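Side-chain contacts in putative ferritin-like diiron-carboxylate protein TM1526 (Thermotoga maritima, PDB 1VJX), which is of unknown function but is a putative ferritin-like diiron-carboxylate protein that probably binds metal and may act as an oxidoreductase: residues Ala59-Lys64 with Gln132-Lys137; Leu118-Lys123 with Gln141-Leu146. All blocks are in the same frame, centred on the assembly; numbering follows the deposited sequence.

Interaction 1 of 2, residues Ala59-Lys64 with Gln132-Lys137; sequences AEIFRK and QKTVKK
Ile61 and Thr134 meet methyl to methyl, CG2 of the isoleucine lying 3.5 Å from CG2 of the threonine, a little tighter than ordinary van der Waals contact. Both residues start toward the opposite helix, and in both CG2 stands anti to the backbone N, so the two beta-branched side chains each present a methyl at the partly exposed margin of the interface. Threonine suits this place because its two branches can be used differently. With OG1 beside its own backbone N (chi1 -66°), the hydroxyl hydrogen-bonds to the carbonyl O of Asp130, one turn earlier, while the methyl is left for packing.

The second apolar pair is buried. Val135 brings CG2 to the edge of the Phe62 ring, near the ring plane, with CE1 of the phenylalanine 4.1 Å from CG2 of the valine. The two side chains cross at about a right angle, and the long reach of the aromatic ring lets Phe62 approach although its first bond does not point at the partner. Valine, branched next to the backbone, offers a methyl to the ring edge while staying short. CA of Ile61 lies 8.3 Å from CA of Thr134.

This is side-chain packing between helix 43-68 and helix 129-156 in a helical bundle of the ferritin type. Met65 of helix 43-68 also touches both Thr134 and Val135. The Phe62 ring continues inward to Ala22, Ile23 and Glu26 of helix 15-36 and to Leu122 of helix 101-125, thereby joining all four long helices.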
ATOM      1  N   ALA A  59       6.393   0.303   5.204  1.00 48.69           N
ATOM      2  CA  ALA A  59       6.431  -1.061   5.737  1.00 48.92           C
ATOM      3  C   ALA A  59       7.232  -1.127   7.036  1.00 48.92           C
ATOM      4  O   ALA A  59       6.831  -1.781   7.970  1.00 47.98           O
ATOM      5  CB  ALA A  59       7.053  -2.019   4.704  1.00 48.90           C
ATOM      6  N   GLU A  60       8.384  -0.451   7.055  1.00 49.75           N
ATOM      7  CA  GLU A  60       9.241  -0.364   8.243  1.00 50.21           C
ATOM      8  C   GLU A  60       8.505   0.314   9.397  1.00 49.29           C
ATOM      9  O   GLU A  60       8.793   0.070  10.548  1.00 49.30           O
ATOM     10  CB  GLU A  60      10.511   0.442   7.939  1.00 50.07           C
ATOM     11  CG  GLU A  60      11.593  -0.284   7.143  1.00 51.96           C
ATOM     12  CD  GLU A  60      12.774   0.618   6.687  1.00 53.77           C
ATOM     13  OE1 GLU A  60      12.761   1.879   6.903  1.00 58.46           O
ATOM     14  OE2 GLU A  60      13.734   0.060   6.075  1.00 57.02           O
ATOM     15  N   ILE A  61       7.567   1.203   9.085  1.00 48.91           N
ATOM     16  CA  ILE A  61       6.851   1.933  10.136  1.00 48.27           C
ATOM     17  C   ILE A  61       5.784   1.029  10.717  1.00 48.32           C
ATOM     18  O   ILE A  61       5.648   0.930  11.939  1.00 48.57           O
ATOM     19  CB  ILE A  61       6.281   3.262   9.597  1.00 48.02           C
ATOM     20  CG1 ILE A  61       7.414   4.274   9.468  1.00 45.97           C
ATOM     21  CG2 ILE A  61       5.129   3.791  10.489  1.00 47.45           C
ATOM     22  CD1 ILE A  61       7.073   5.421   8.595  1.00 46.16           C
ATOM     23  N   PHE A  62       5.028   0.393   9.815  1.00 47.95           N
ATOM     24  CA  PHE A  62       4.044  -0.617  10.197  1.00 47.60           C
ATOM     25  C   PHE A  62       4.656  -1.823  10.958  1.00 46.85           C
ATOM     26  O   PHE A  62       4.006  -2.382  11.830  1.00 45.84           O
ATOM     27  CB  PHE A  62       3.282  -1.124   8.963  1.00 47.12           C
ATOM     28  CG  PHE A  62       2.266  -0.181   8.435  1.00 47.50           C
ATOM     29  CD1 PHE A  62       1.552   0.675   9.273  1.00 47.50           C
ATOM     30  CD2 PHE A  62       1.976  -0.177   7.059  1.00 47.87           C
ATOM     31  CE1 PHE A  62       0.597   1.549   8.738  1.00 51.30           C
ATOM     32  CE2 PHE A  62       1.029   0.660   6.522  1.00 48.28           C
ATOM     33  CZ  PHE A  62       0.335   1.548   7.343  1.00 49.90           C
ATOM     34  N   ARG A  63       5.857  -2.254  10.601  1.00 47.50           N
ATOM     35  CA  ARG A  63       6.488  -3.398  11.335  1.00 48.94           C
ATOM     36  C   ARG A  63       6.821  -2.942  12.768  1.00 49.58           C
ATOM     37  O   ARG A  63       6.513  -3.621  13.729  1.00 50.80           O
ATOM     38  CB  ARG A  63       7.779  -3.896  10.686  1.00 48.42           C
ATOM     39  CG  ARG A  63       7.614  -4.628   9.366  1.00 50.33           C
ATOM     40  CD  ARG A  63       8.829  -5.541   9.000  1.00 50.91           C
ATOM     41  NE  ARG A  63       9.928  -4.750   8.461  1.00 52.50           N
ATOM     42  CZ  ARG A  63      10.053  -4.401   7.176  1.00 54.18           C
ATOM     43  NH1 ARG A  63       9.184  -4.820   6.272  1.00 55.89           N
ATOM     44  NH2 ARG A  63      11.075  -3.651   6.782  1.00 53.32           N
ATOM     45  N   LYS A  64       7.435  -1.777  12.906  1.00 50.19           N
ATOM     46  CA  LYS A  64       7.776  -1.256  14.222  1.00 50.83           C
ATOM     47  C   LYS A  64       6.508  -1.150  15.068  1.00 49.91           C
ATOM     48  O   LYS A  64       6.508  -1.391  16.253  1.00 49.08           O
ATOM     49  CB  LYS A  64       8.431   0.113  14.059  1.00 51.07           C
ATOM     50  CG  LYS A  64       9.248   0.574  15.229  1.00 52.51           C
ATOM     51  CD  LYS A  64       9.497   2.108  15.149  1.00 52.86           C
ATOM     52  CE  LYS A  64      10.289   2.616  16.358  1.00 54.64           C
ATOM     53  NZ  LYS A  64      11.429   3.484  15.905  1.00 56.29           N
ATOM     54  N   GLN A 132      -2.398   6.551  15.532  1.00 48.72           N
ATOM     55  CA  GLN A 132      -3.307   7.130  14.535  1.00 49.94           C
ATOM     56  C   GLN A 132      -2.667   8.281  13.733  1.00 49.20           C
ATOM     57  O   GLN A 132      -2.846   8.347  12.545  1.00 49.43           O
ATOM     58  CB  GLN A 132      -4.580   7.666  15.183  1.00 50.19           C
ATOM     59  CG  GLN A 132      -5.478   6.611  15.747  1.00 52.14           C
ATOM     60  CD  GLN A 132      -6.780   7.187  16.279  1.00 52.65           C
ATOM     61  OE1 GLN A 132      -6.766   8.105  17.114  1.00 52.14           O
ATOM     62  NE2 GLN A 132      -7.917   6.650  15.784  1.00 55.83           N
ATOM     63  N   LYS A 133      -1.924   9.175  14.367  1.00 49.01           N
ATOM     64  CA  LYS A 133      -1.260  10.254  13.607  1.00 48.96           C
ATOM     65  C   LYS A 133      -0.213   9.677  12.643  1.00 47.92           C
ATOM     66  O   LYS A 133      -0.094  10.139  11.499  1.00 48.59           O
ATOM     67  CB  LYS A 133      -0.682  11.353  14.538  1.00 49.11           C
ATOM     68  CG  LYS A 133       0.446  12.234  13.915  1.00 49.77           C
ATOM     69  CD  LYS A 133       0.337  13.718  14.306  1.00 50.55           C
ATOM     70  N   THR A 134       0.477   8.615  13.061  1.00 46.76           N
ATOM     71  CA  THR A 134       1.521   7.998  12.241  1.00 45.67           C
ATOM     72  C   THR A 134       0.909   7.381  10.981  1.00 44.74           C
ATOM     73  O   THR A 134       1.445   7.500   9.880  1.00 44.38           O
ATOM     74  CB  THR A 134       2.320   6.932  13.052  1.00 45.72           C
ATOM     75  OG1 THR A 134       3.081   7.528  14.132  1.00 45.70           O
ATOM     76  CG2 THR A 134       3.364   6.286  12.193  1.00 46.84           C
ATOM     77  N   VAL A 135      -0.236   6.755  11.159  1.00 43.81           N
ATOM     78  CA  VAL A 135      -0.942   6.117  10.062  1.00 44.39           C
ATOM     79  C   VAL A 135      -1.626   7.115   9.138  1.00 44.57           C
ATOM     80  O   VAL A 135      -1.704   6.858   7.952  1.00 46.21           O
ATOM     81  CB  VAL A 135      -1.971   5.031  10.577  1.00 43.84           C
ATOM     82  CG1 VAL A 135      -2.698   4.386   9.430  1.00 42.04           C
ATOM     83  CG2 VAL A 135      -1.264   3.950  11.475  1.00 44.65           C
ATOM     84  N   LYS A 136      -2.140   8.219   9.667  1.00 44.80           N
ATOM     85  CA  LYS A 136      -2.664   9.302   8.821  1.00 45.47           C
ATOM     86  C   LYS A 136      -1.604   9.913   7.875  1.00 45.04           C
ATOM     87  O   LYS A 136      -1.910  10.246   6.745  1.00 44.43           O
ATOM     88  CB  LYS A 136      -3.269  10.423   9.670  1.00 45.67           C
ATOM     89  CG  LYS A 136      -3.839  11.545   8.804  1.00 47.14           C
ATOM     90  CD  LYS A 136      -4.971  12.317   9.422  1.00 49.45           C
ATOM     91  CE  LYS A 136      -5.805  13.103   8.332  1.00 48.56           C
ATOM     92  NZ  LYS A 136      -5.251  14.443   8.065  1.00 52.31           N
ATOM     93  N   LYS A 137      -0.385  10.092   8.374  1.00 44.99           N
ATOM     94  CA  LYS A 137       0.752  10.491   7.557  1.00 46.06           C
ATOM     95  C   LYS A 137       0.962   9.556   6.359  1.00 45.38           C
ATOM     96  O   LYS A 137       1.094  10.018   5.217  1.00 43.96           O
ATOM     97  CB  LYS A 137       2.022  10.564   8.423  1.00 46.85           C
ATOM     98  CG  LYS A 137       3.153  11.416   7.822  1.00 47.99           C
ATOM     99  CD  LYS A 137       4.376  11.462   8.760  1.00 49.63           C
ATOM    100  CE  LYS A 137       5.711  11.644   7.994  1.00 51.73           C
ATOM    101  NZ  LYS A 137       5.821  12.979   7.265  1.00 53.37           N
TER

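Interaction 2 of 2, residues Leu118-Lys123 with Gln141-Leu146; sequences LYYELK and QEKEHL
Tyr119 and Glu142 meet between neighbouring helices, and their contact is made by the glutamate's methylene rather than its charge: CE2 of Tyr119 lies 3.7 Å from CG of Glu142. The approach to the ring is oblique, with ring and carboxylate planes 40° apart. CG of Glu142, anti to the carbonyl carbon (chi1 -71°), lies by the tyrosine; the bend at chi2 (-64°) then turns the carboxylate into the bundle. Farther out, Tyr120 reaches across with its hydroxyl, its OH 3.5 Å from CE of Lys143. The lysine, kinked at its third torsion, lays its aliphatic end beside this oxygen, and its NZ is 4.1 Å from the same OH.

Tyrosine and lysine suit an exposed edge, where long side chains can pack by carbon and leave their polar ends toward the surface. The buried carboxylate has OE2 in a weak hydrogen bond with His58 and lies close to Glu26, Glu55 and Glu112. Were the side chain of Glu142 cut back to an alanine, His58 would probably lose that weak bond and a gap would be likely to open beside the Tyr119 ring. Such a cluster of carboxylates, with a histidine beside it, is consistent with the diiron-carboxylate site of ferritin-like proteins, where metal would offset the negative charge.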
ATOM      1  N   LEU A 118      -7.921  -0.078   3.321  1.00 44.94           N
ATOM      2  CA  LEU A 118      -7.419  -0.882   4.433  1.00 43.99           C
ATOM      3  C   LEU A 118      -6.651  -0.046   5.463  1.00 44.59           C
ATOM      4  O   LEU A 118      -6.743  -0.270   6.679  1.00 44.52           O
ATOM      5  CB  LEU A 118      -6.566  -2.035   3.966  1.00 43.95           C
ATOM      6  CG  LEU A 118      -5.924  -2.683   5.240  1.00 44.40           C
ATOM      7  CD1 LEU A 118      -6.727  -3.869   5.750  1.00 42.22           C
ATOM      8  CD2 LEU A 118      -4.521  -3.009   5.017  1.00 46.33           C
ATOM      9  N   TYR A 119      -5.817   0.860   5.005  1.00 45.17           N
ATOM     10  CA  TYR A 119      -5.126   1.692   5.978  1.00 45.10           C
ATOM     11  C   TYR A 119      -6.097   2.603   6.733  1.00 44.52           C
ATOM     12  O   TYR A 119      -5.819   2.909   7.877  1.00 44.66           O
ATOM     13  CB  TYR A 119      -4.026   2.557   5.349  1.00 46.43           C
ATOM     14  CG  TYR A 119      -3.060   1.808   4.454  1.00 47.00           C
ATOM     15  CD1 TYR A 119      -2.529   0.589   4.830  1.00 43.96           C
ATOM     16  CD2 TYR A 119      -2.704   2.341   3.196  1.00 48.30           C
ATOM     17  CE1 TYR A 119      -1.664  -0.111   4.003  1.00 44.66           C
ATOM     18  CE2 TYR A 119      -1.855   1.640   2.354  1.00 48.28           C
ATOM     19  CZ  TYR A 119      -1.330   0.418   2.777  1.00 47.44           C
ATOM     20  OH  TYR A 119      -0.494  -0.260   1.945  1.00 48.65           O
ATOM     21  N   TYR A 120      -7.182   3.080   6.094  1.00 42.76           N
ATOM     22  CA  TYR A 120      -8.206   3.799   6.817  1.00 41.99           C
ATOM     23  C   TYR A 120      -8.823   2.889   7.918  1.00 43.14           C
ATOM     24  O   TYR A 120      -9.008   3.304   9.047  1.00 41.68           O
ATOM     25  CB  TYR A 120      -9.288   4.370   5.875  1.00 41.68           C
ATOM     26  CG  TYR A 120      -8.969   5.752   5.284  1.00 41.03           C
ATOM     27  CD1 TYR A 120      -8.762   6.860   6.109  1.00 39.91           C
ATOM     28  CD2 TYR A 120      -8.912   5.961   3.901  1.00 41.99           C
ATOM     29  CE1 TYR A 120      -8.478   8.149   5.574  1.00 40.07           C
ATOM     30  CE2 TYR A 120      -8.623   7.283   3.346  1.00 41.50           C
ATOM     31  CZ  TYR A 120      -8.401   8.352   4.198  1.00 39.20           C
ATOM     32  OH  TYR A 120      -8.122   9.624   3.708  1.00 41.17           O
ATOM     33  N   GLU A 121      -9.075   1.626   7.580  1.00 44.05           N
ATOM     34  CA  GLU A 121      -9.691   0.691   8.509  1.00 44.54           C
ATOM     35  C   GLU A 121      -8.855   0.556   9.735  1.00 44.75           C
ATOM     36  O   GLU A 121      -9.385   0.648  10.836  1.00 45.17           O
ATOM     37  CB  GLU A 121      -9.966  -0.656   7.836  1.00 44.09           C
ATOM     38  CG  GLU A 121     -11.178  -0.547   6.896  1.00 44.51           C
ATOM     39  CD  GLU A 121     -11.392  -1.748   5.974  1.00 45.32           C
ATOM     40  OE1 GLU A 121     -10.418  -2.462   5.668  1.00 50.17           O
ATOM     41  OE2 GLU A 121     -12.555  -1.979   5.555  1.00 42.30           O
ATOM     42  N   LEU A 122      -7.549   0.391   9.512  1.00 45.65           N
ATOM     43  CA  LEU A 122      -6.523   0.270  10.542  1.00 45.95           C
ATOM     44  C   LEU A 122      -6.456   1.481  11.465  1.00 46.46           C
ATOM     45  O   LEU A 122      -6.400   1.347  12.704  1.00 47.56           O
ATOM     46  CB  LEU A 122      -5.134   0.113   9.889  1.00 46.16           C
ATOM     47  CG  LEU A 122      -3.942   0.233  10.874  1.00 45.98           C
ATOM     48  CD1 LEU A 122      -4.045  -0.827  11.999  1.00 45.76           C
ATOM     49  CD2 LEU A 122      -2.580   0.166  10.177  1.00 46.59           C
ATOM     50  N   LYS A 123      -6.454   2.655  10.861  1.00 45.59           N
ATOM     51  CA  LYS A 123      -6.452   3.884  11.607  1.00 45.16           C
ATOM     52  C   LYS A 123      -7.627   4.014  12.573  1.00 44.81           C
ATOM     53  O   LYS A 123      -7.457   4.396  13.741  1.00 44.11           O
ATOM     54  CB  LYS A 123      -6.387   5.070  10.690  1.00 43.73           C
ATOM     55  CG  LYS A 123      -6.060   6.344  11.460  1.00 45.14           C
ATOM     56  CD  LYS A 123      -5.674   7.593  10.594  1.00 44.19           C
ATOM     57  CE  LYS A 123      -6.847   8.076   9.775  1.00 43.73           C
ATOM     58  NZ  LYS A 123      -7.793   8.856  10.615  1.00 45.48           N
ATOM     59  N   GLN A 141       0.402  10.189   2.306  1.00 46.22           N
ATOM     60  CA  GLN A 141       1.431   9.875   1.313  1.00 46.91           C
ATOM     61  C   GLN A 141       0.918   8.868   0.287  1.00 47.30           C
ATOM     62  O   GLN A 141       1.248   8.946  -0.875  1.00 48.03           O
ATOM     63  CB  GLN A 141       2.711   9.368   2.005  1.00 47.37           C
ATOM     64  CG  GLN A 141       3.579  10.514   2.550  1.00 49.15           C
ATOM     65  CD  GLN A 141       4.503  10.165   3.762  1.00 47.43           C
ATOM     66  OE1 GLN A 141       4.651   9.011   4.153  1.00 45.46           O
ATOM     67  NE2 GLN A 141       5.082  11.204   4.357  1.00 46.87           N
ATOM     68  N   GLU A 142       0.120   7.898   0.733  1.00 47.81           N
ATOM     69  CA  GLU A 142      -0.450   6.900  -0.175  1.00 47.20           C
ATOM     70  C   GLU A 142      -1.395   7.579  -1.146  1.00 47.23           C
ATOM     71  O   GLU A 142      -1.473   7.181  -2.293  1.00 47.40           O
ATOM     72  CB  GLU A 142      -1.181   5.807   0.592  1.00 46.51           C
ATOM     73  CG  GLU A 142      -0.261   4.863   1.363  1.00 48.35           C
ATOM     74  CD  GLU A 142       0.667   4.041   0.481  1.00 49.43           C
ATOM     75  OE1 GLU A 142       0.412   3.986  -0.753  1.00 50.47           O
ATOM     76  OE2 GLU A 142       1.646   3.451   1.030  1.00 45.96           O
ATOM     77  N   LYS A 143      -2.107   8.609  -0.674  1.00 46.82           N
ATOM     78  CA  LYS A 143      -3.084   9.311  -1.498  1.00 45.90           C
ATOM     79  C   LYS A 143      -2.397  10.215  -2.520  1.00 45.77           C
ATOM     80  O   LYS A 143      -2.950  10.488  -3.571  1.00 44.58           O
ATOM     81  CB  LYS A 143      -4.005  10.146  -0.637  1.00 45.86           C
ATOM     82  CG  LYS A 143      -5.089   9.404   0.135  1.00 44.89           C
ATOM     83  CD  LYS A 143      -6.156  10.422   0.627  1.00 46.78           C
ATOM     84  CE  LYS A 143      -5.689  11.228   1.838  1.00 45.47           C
ATOM     85  NZ  LYS A 143      -6.155  12.586   1.743  1.00 45.73           N
ATOM     86  N   GLU A 144      -1.192  10.680  -2.197  1.00 46.44           N
ATOM     87  CA  GLU A 144      -0.294  11.320  -3.181  1.00 47.03           C
ATOM     88  C   GLU A 144       0.302  10.343  -4.216  1.00 46.85           C
ATOM     89  O   GLU A 144       0.561  10.737  -5.334  1.00 46.51           O
ATOM     90  CB  GLU A 144       0.865  12.030  -2.476  1.00 47.59           C
ATOM     91  CG  GLU A 144       0.479  13.300  -1.725  1.00 49.21           C
ATOM     92  CD  GLU A 144      -0.063  14.363  -2.629  1.00 51.81           C
ATOM     93  OE1 GLU A 144       0.317  14.401  -3.836  1.00 52.98           O
ATOM     94  OE2 GLU A 144      -0.880  15.162  -2.120  1.00 58.53           O
ATOM     95  N   HIS A 145       0.551   9.087  -3.831  1.00 46.51           N
ATOM     96  CA  HIS A 145       1.019   8.084  -4.781  1.00 46.14           C
ATOM     97  C   HIS A 145      -0.061   7.922  -5.795  1.00 45.33           C
ATOM     98  O   HIS A 145       0.196   7.909  -6.986  1.00 44.93           O
ATOM     99  CB  HIS A 145       1.218   6.711  -4.138  1.00 46.44           C
ATOM    100  CG  HIS A 145       2.399   6.619  -3.235  1.00 49.60           C
ATOM    101  ND1 HIS A 145       2.939   5.405  -2.829  1.00 51.17           N
ATOM    102  CD2 HIS A 145       3.160   7.583  -2.665  1.00 51.58           C
ATOM    103  CE1 HIS A 145       3.965   5.637  -2.033  1.00 52.76           C
ATOM    104  NE2 HIS A 145       4.125   6.947  -1.921  1.00 51.80           N
ATOM    105  N   LEU A 146      -1.278   7.754  -5.291  1.00 44.87           N
ATOM    106  CA  LEU A 146      -2.467   7.600  -6.119  1.00 45.15           C
ATOM    107  C   LEU A 146      -2.676   8.768  -7.113  1.00 44.73           C
ATOM    108  O   LEU A 146      -2.908   8.554  -8.284  1.00 43.63           O
ATOM    109  CB  LEU A 146      -3.708   7.438  -5.236  1.00 44.90           C
ATOM    110  CG  LEU A 146      -4.998   7.244  -6.034  1.00 45.26           C
ATOM    111  CD1 LEU A 146      -4.893   6.001  -6.972  1.00 43.28           C
ATOM    112  CD2 LEU A 146      -6.179   7.183  -5.092  1.00 45.02           C
TER

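How the interactions relate
Interactions 1 and 2 share helix 129-156, which meets helix 43-68 in the first and helix 101-125 in the second; their centres are about 10 Å apart. Each pairs a buried contact with a more peripheral one, but the outer pair of interaction 2 is exposed and that of interaction 1 only partly so. Interaction 1 is hydrocarbon packing, with its centre about 12 Å from the centre of the chain, whereas interaction 2, with its centre about 7 Å from it, sets two tyrosines against the aliphatic parts of charged side chains beside the acidic cluster. They touch directly: the rings of Phe62 and Tyr119 meet at about 35°, and Gln132 NE2 probably hydrogen-bonds to Lys123 O.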